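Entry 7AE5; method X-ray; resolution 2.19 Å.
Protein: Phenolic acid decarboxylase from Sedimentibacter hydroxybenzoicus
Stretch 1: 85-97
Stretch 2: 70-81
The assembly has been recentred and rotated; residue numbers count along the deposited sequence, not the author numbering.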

# COMPACT_ATOMS: atom_id res chain seq x y z
N SER C 85 33.18 21.42 12.39
CA SER C 85 31.93 20.69 12.17
C SER C 85 32.19 19.42 11.37
O SER C 85 33.18 19.30 10.64
CB SER C 85 30.92 21.57 11.43
OG SER C 85 31.10 21.47 10.03
N THR C 86 31.28 18.46 11.52
CA THR C 86 31.43 17.18 10.84
C THR C 86 31.38 17.35 9.33
O THR C 86 32.13 16.69 8.59
CB THR C 86 30.35 16.20 11.31
OG1 THR C 86 30.45 16.04 12.73
CG2 THR C 86 30.53 14.85 10.65
N LYS C 87 30.52 18.25 8.84
CA LYS C 87 30.44 18.51 7.41
C LYS C 87 31.78 19.03 6.88
O LYS C 87 32.25 18.59 5.82
CB LYS C 87 29.32 19.51 7.12
CG LYS C 87 29.31 20.04 5.69
CD LYS C 87 28.15 21.01 5.49
CE LYS C 87 27.54 20.89 4.10
NZ LYS C 87 26.84 22.15 3.68
N ASP C 88 32.40 19.96 7.61
CA ASP C 88 33.68 20.49 7.16
C ASP C 88 34.78 19.44 7.24
O ASP C 88 35.69 19.42 6.40
CB ASP C 88 34.05 21.73 7.98
CG ASP C 88 33.38 22.99 7.47
OD1 ASP C 88 33.31 23.98 8.23
OD2 ASP C 88 32.91 22.99 6.31
N GLN C 89 34.73 18.57 8.25
CA GLN C 89 35.64 17.43 8.28
C GLN C 89 35.42 16.52 7.09
O GLN C 89 36.37 15.94 6.55
CB GLN C 89 35.47 16.65 9.59
CG GLN C 89 35.81 17.41 10.86
CD GLN C 89 35.93 16.50 12.07
OE1 GLN C 89 36.56 15.44 12.01
NE2 GLN C 89 35.31 16.91 13.17
N PHE C 90 34.16 16.38 6.66
CA PHE C 90 33.85 15.55 5.50
C PHE C 90 34.45 16.13 4.23
O PHE C 90 34.96 15.38 3.38
CB PHE C 90 32.33 15.39 5.39
CG PHE C 90 31.86 14.89 4.05
CD1 PHE C 90 31.76 13.53 3.81
CD2 PHE C 90 31.47 15.77 3.06
CE1 PHE C 90 31.31 13.06 2.59
CE2 PHE C 90 31.03 15.31 1.83
CZ PHE C 90 30.95 13.95 1.60
N TYR C 91 34.40 17.45 4.08
CA TYR C 91 34.94 18.08 2.87
C TYR C 91 36.46 18.02 2.85
O TYR C 91 37.06 17.86 1.78
CB TYR C 91 34.45 19.52 2.77
CG TYR C 91 33.06 19.64 2.21
CD1 TYR C 91 32.68 18.93 1.08
CD2 TYR C 91 32.11 20.44 2.83
CE1 TYR C 91 31.41 19.02 0.57
CE2 TYR C 91 30.83 20.54 2.32
CZ TYR C 91 30.49 19.83 1.19
OH TYR C 91 29.22 19.94 0.69
N GLU C 92 37.09 18.16 4.01
CA GLU C 92 38.55 18.05 4.07
C GLU C 92 39.00 16.63 3.75
O GLU C 92 39.99 16.44 3.04
CB GLU C 92 39.04 18.48 5.45
CG GLU C 92 40.56 18.59 5.57
CD GLU C 92 41.14 19.63 4.63
OE1 GLU C 92 40.50 20.68 4.43
OE2 GLU C 92 42.24 19.39 4.09
N LEU C 93 38.29 15.63 4.27
CA LEU C 93 38.59 14.24 3.91
C LEU C 93 38.40 13.99 2.43
O LEU C 93 39.21 13.30 1.80
CB LEU C 93 37.73 13.29 4.74
CG LEU C 93 38.39 12.73 5.99
CD1 LEU C 93 37.59 11.57 6.54
CD2 LEU C 93 39.77 12.23 5.57
N ASN C 94 37.34 14.55 1.85
CA ASN C 94 37.09 14.36 0.42
C ASN C 94 38.17 15.04 -0.42
O ASN C 94 38.55 14.52 -1.48
CB ASN C 94 35.71 14.88 0.05
CG ASN C 94 35.41 14.76 -1.43
OD1 ASN C 94 35.37 13.66 -1.97
ND2 ASN C 94 35.21 15.90 -2.08
N ARG C 95 38.66 16.19 0.03
CA ARG C 95 39.69 16.90 -0.72
C ARG C 95 41.01 16.12 -0.72
O ARG C 95 41.72 16.11 -1.73
CB ARG C 95 39.89 18.30 -0.13
CG ARG C 95 40.89 19.16 -0.89
CD ARG C 95 41.23 20.42 -0.11
NE ARG C 95 41.98 20.12 1.10
CZ ARG C 95 43.28 19.86 1.13
NH1 ARG C 95 44.02 19.86 0.03
NH2 ARG C 95 43.87 19.59 2.30
N ARG C 96 41.34 15.46 0.39
CA ARG C 96 42.58 14.72 0.51
C ARG C 96 42.50 13.31 -0.06
O ARG C 96 43.54 12.66 -0.21
CB ARG C 96 43.01 14.63 1.97
CG ARG C 96 43.08 15.96 2.71
CD ARG C 96 43.80 15.82 4.04
NE ARG C 96 43.71 17.03 4.85
CZ ARG C 96 43.92 17.07 6.16
NH1 ARG C 96 44.24 15.99 6.85
NH2 ARG C 96 43.81 18.23 6.80
N TRP C 97 41.29 12.83 -0.40
CA TRP C 97 41.07 11.41 -0.62
C TRP C 97 41.92 10.86 -1.76
O TRP C 97 42.46 9.75 -1.66
CB TRP C 97 39.59 11.14 -0.88
CG TRP C 97 39.18 9.71 -0.63
CD1 TRP C 97 39.02 8.73 -1.56
CD2 TRP C 97 38.89 9.11 0.64
NE1 TRP C 97 38.64 7.56 -0.96
CE2 TRP C 97 38.55 7.76 0.39
CE3 TRP C 97 38.87 9.58 1.96
CZ2 TRP C 97 38.21 6.88 1.41
CZ3 TRP C 97 38.52 8.70 2.97
CH2 TRP C 97 38.20 7.37 2.69
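Stretch 2 70-81: SWQNHALMLGLD

Stretch 2 opens with a short helix, residues 71-77, that runs in roughly the same direction as the longer helix of stretch 1, which begins at Thr-86. The two axes cross at 28° and come no closer than 10.6 Å. The register is read from the nearest CA atoms: Thr-86 CA lies 6.9 Å from Trp-71 CA, Gln-89 CA 6.6 Å from Ala-75 CA, and Leu-93 CA 8.1 Å from Leu-78 CA. Each helix starts with a serine cap. Ser-70 OG accepts from Asn-73 N at 3.1 Å, and Ser-85 OG accepts from Asp-88 N, also at 3.1 Å, so a short hydroxyl side chain satisfies an amide that has no carbonyl one turn earlier in its helix. Leu-78 is the first residue of stretch 2 to leave helical phi/psi. Gly-79 follows with a phi of 75°, a value that favours glycine, and the chain closes its turn with Gly-79 N bonded to Leu-76 O at 2.9 Å and Leu-80 N to Ala-75 O at 3.0 Å. Leu-80 then adopts an extended conformation.

At the start of the contact, Thr-86 lies over one face of the Trp-71 indole. Thr-86 CG2 is 3.7 Å from the centroid of the six-membered ring of Trp-71, only 13° off the ring normal, which makes a CH-pi contact; a compact, branched residue can approach the flat ring this closely.

Gln-89 is the polar centre of the interface. Its CA-to-CB bond points toward stretch 2, and its amide both donates and accepts: NE2 of Gln-89 gives a hydrogen bond to Trp-71 O at 2.9 Å, while OE1 of Gln-89 receives one from ND1 of His-74 at 2.6 Å. The His-74 ring meets this oxygen with its edge, as an in-plane nitrogen donor must. The neighbouring Ala-75 is small, and Gln-89 NE2 comes within 3.5 Å of Ala-75 CB, consistent with the close backbone approach here. Although Ala-75 N is 3.2 Å from Gln-89 OE1, the angle is too poor for a hydrogen bond; that amide is instead bonded to Trp-71 O, 2.9 Å away, within its own helix.

One turn further on, the contact becomes apolar. Leu-93 CD2 packs against Leu-78 CD2 at 3.5 Å, two buried aliphatic residues whose CA-to-CB bonds each point toward the other stretch, and Leu-93 CD1 reaches the edge of the His-74 ring, 4.2 Å from CE1 of His-74.

Arg-96 secures the far end. Its guanidinium presents its edge to Leu-78 O, which accepts from NH1 of Arg-96 at 3.0 Å and from NH2 of Arg-96 at 2.9 Å. A long side chain with two adjacent donors suits a carbonyl at the end of a helix. Glu-92 supports this arrangement through a salt bridge, Glu-92 OE2 lying 2.9 Å from Arg-96 NE, and Glu-92 CG also touches Leu-80 CD1 at 3.9 Å.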

# COMPACT_ATOMS: atom_id res chain seq x y z
N SER C 70 35.33 10.81 19.27
CA SER C 70 34.60 12.07 19.27
C SER C 70 34.99 12.85 18.02
O SER C 70 36.07 12.64 17.46
CB SER C 70 34.89 12.91 20.52
OG SER C 70 36.21 13.43 20.51
N TRP C 71 34.11 13.75 17.60
CA TRP C 71 34.41 14.60 16.46
C TRP C 71 35.51 15.60 16.76
O TRP C 71 36.14 16.10 15.83
CB TRP C 71 33.14 15.31 15.98
CG TRP C 71 32.19 14.37 15.33
CD1 TRP C 71 30.92 14.07 15.74
CD2 TRP C 71 32.44 13.56 14.18
NE1 TRP C 71 30.36 13.14 14.89
CE2 TRP C 71 31.27 12.82 13.93
CE3 TRP C 71 33.53 13.41 13.32
CZ2 TRP C 71 31.17 11.93 12.86
CZ3 TRP C 71 33.43 12.53 12.26
CH2 TRP C 71 32.25 11.80 12.03
N GLN C 72 35.75 15.90 18.04
CA GLN C 72 36.91 16.71 18.40
C GLN C 72 38.20 15.94 18.14
O GLN C 72 39.13 16.45 17.51
CB GLN C 72 36.82 17.15 19.86
CG GLN C 72 35.86 18.31 20.12
CD GLN C 72 34.41 17.93 19.91
OE1 GLN C 72 34.03 16.77 20.06
NE2 GLN C 72 33.59 18.91 19.56
N ASN C 73 38.27 14.69 18.63
CA ASN C 73 39.44 13.86 18.38
C ASN C 73 39.60 13.57 16.89
O ASN C 73 40.72 13.54 16.38
CB ASN C 73 39.32 12.55 19.16
CG ASN C 73 39.21 12.76 20.65
OD1 ASN C 73 38.98 13.88 21.11
ND2 ASN C 73 39.35 11.69 21.42
N HIS C 74 38.48 13.36 16.19
CA HIS C 74 38.53 13.14 14.75
C HIS C 74 39.07 14.37 14.02
O HIS C 74 39.88 14.24 13.09
CB HIS C 74 37.13 12.78 14.24
CG HIS C 74 37.12 12.17 12.87
ND1 HIS C 74 37.25 12.92 11.72
CD2 HIS C 74 36.96 10.89 12.47
CE1 HIS C 74 37.19 12.12 10.67
NE2 HIS C 74 37.01 10.88 11.10
N ALA C 75 38.63 15.56 14.43
CA ALA C 75 39.14 16.79 13.83
C ALA C 75 40.64 16.92 14.04
O ALA C 75 41.39 17.21 13.10
CB ALA C 75 38.40 18.00 14.40
N LEU C 76 41.09 16.71 15.27
CA LEU C 76 42.52 16.79 15.56
C LEU C 76 43.30 15.72 14.81
O LEU C 76 44.47 15.92 14.47
CB LEU C 76 42.77 16.68 17.06
CG LEU C 76 42.15 17.77 17.93
CD1 LEU C 76 42.19 17.38 19.39
CD2 LEU C 76 42.86 19.10 17.71
N MET C 77 42.67 14.56 14.56
CA MET C 77 43.34 13.51 13.80
C MET C 77 43.78 14.02 12.44
O MET C 77 44.90 13.73 12.00
CB MET C 77 42.41 12.30 13.66
CG MET C 77 42.85 11.30 12.59
SD MET C 77 41.69 9.94 12.38
CE MET C 77 40.55 10.63 11.18
N LEU C 78 42.93 14.80 11.78
CA LEU C 78 43.25 15.37 10.48
C LEU C 78 44.00 16.69 10.57
O LEU C 78 44.16 17.36 9.55
CB LEU C 78 41.98 15.55 9.66
CG LEU C 78 41.26 14.23 9.43
CD1 LEU C 78 39.75 14.36 9.62
CD2 LEU C 78 41.63 13.72 8.07
N GLY C 79 44.45 17.07 11.76
CA GLY C 79 45.19 18.30 11.91
C GLY C 79 44.36 19.56 11.84
O GLY C 79 44.88 20.62 11.48
N LEU C 80 43.08 19.48 12.18
CA LEU C 80 42.17 20.61 12.11
C LEU C 80 41.81 21.09 13.51
O LEU C 80 42.01 20.38 14.50
CB LEU C 80 40.89 20.23 11.34
CG LEU C 80 41.08 19.73 9.91
CD1 LEU C 80 39.82 19.07 9.40
CD2 LEU C 80 41.49 20.88 9.00
N ASP C 81 41.27 22.31 13.57
CA ASP C 81 40.72 22.82 14.82
C ASP C 81 39.69 21.85 15.38
O ASP C 81 38.90 21.27 14.64
CB ASP C 81 40.09 24.20 14.59
CG ASP C 81 39.60 24.84 15.87
OD1 ASP C 81 38.44 24.58 16.26
OD2 ASP C 81 40.37 25.60 16.49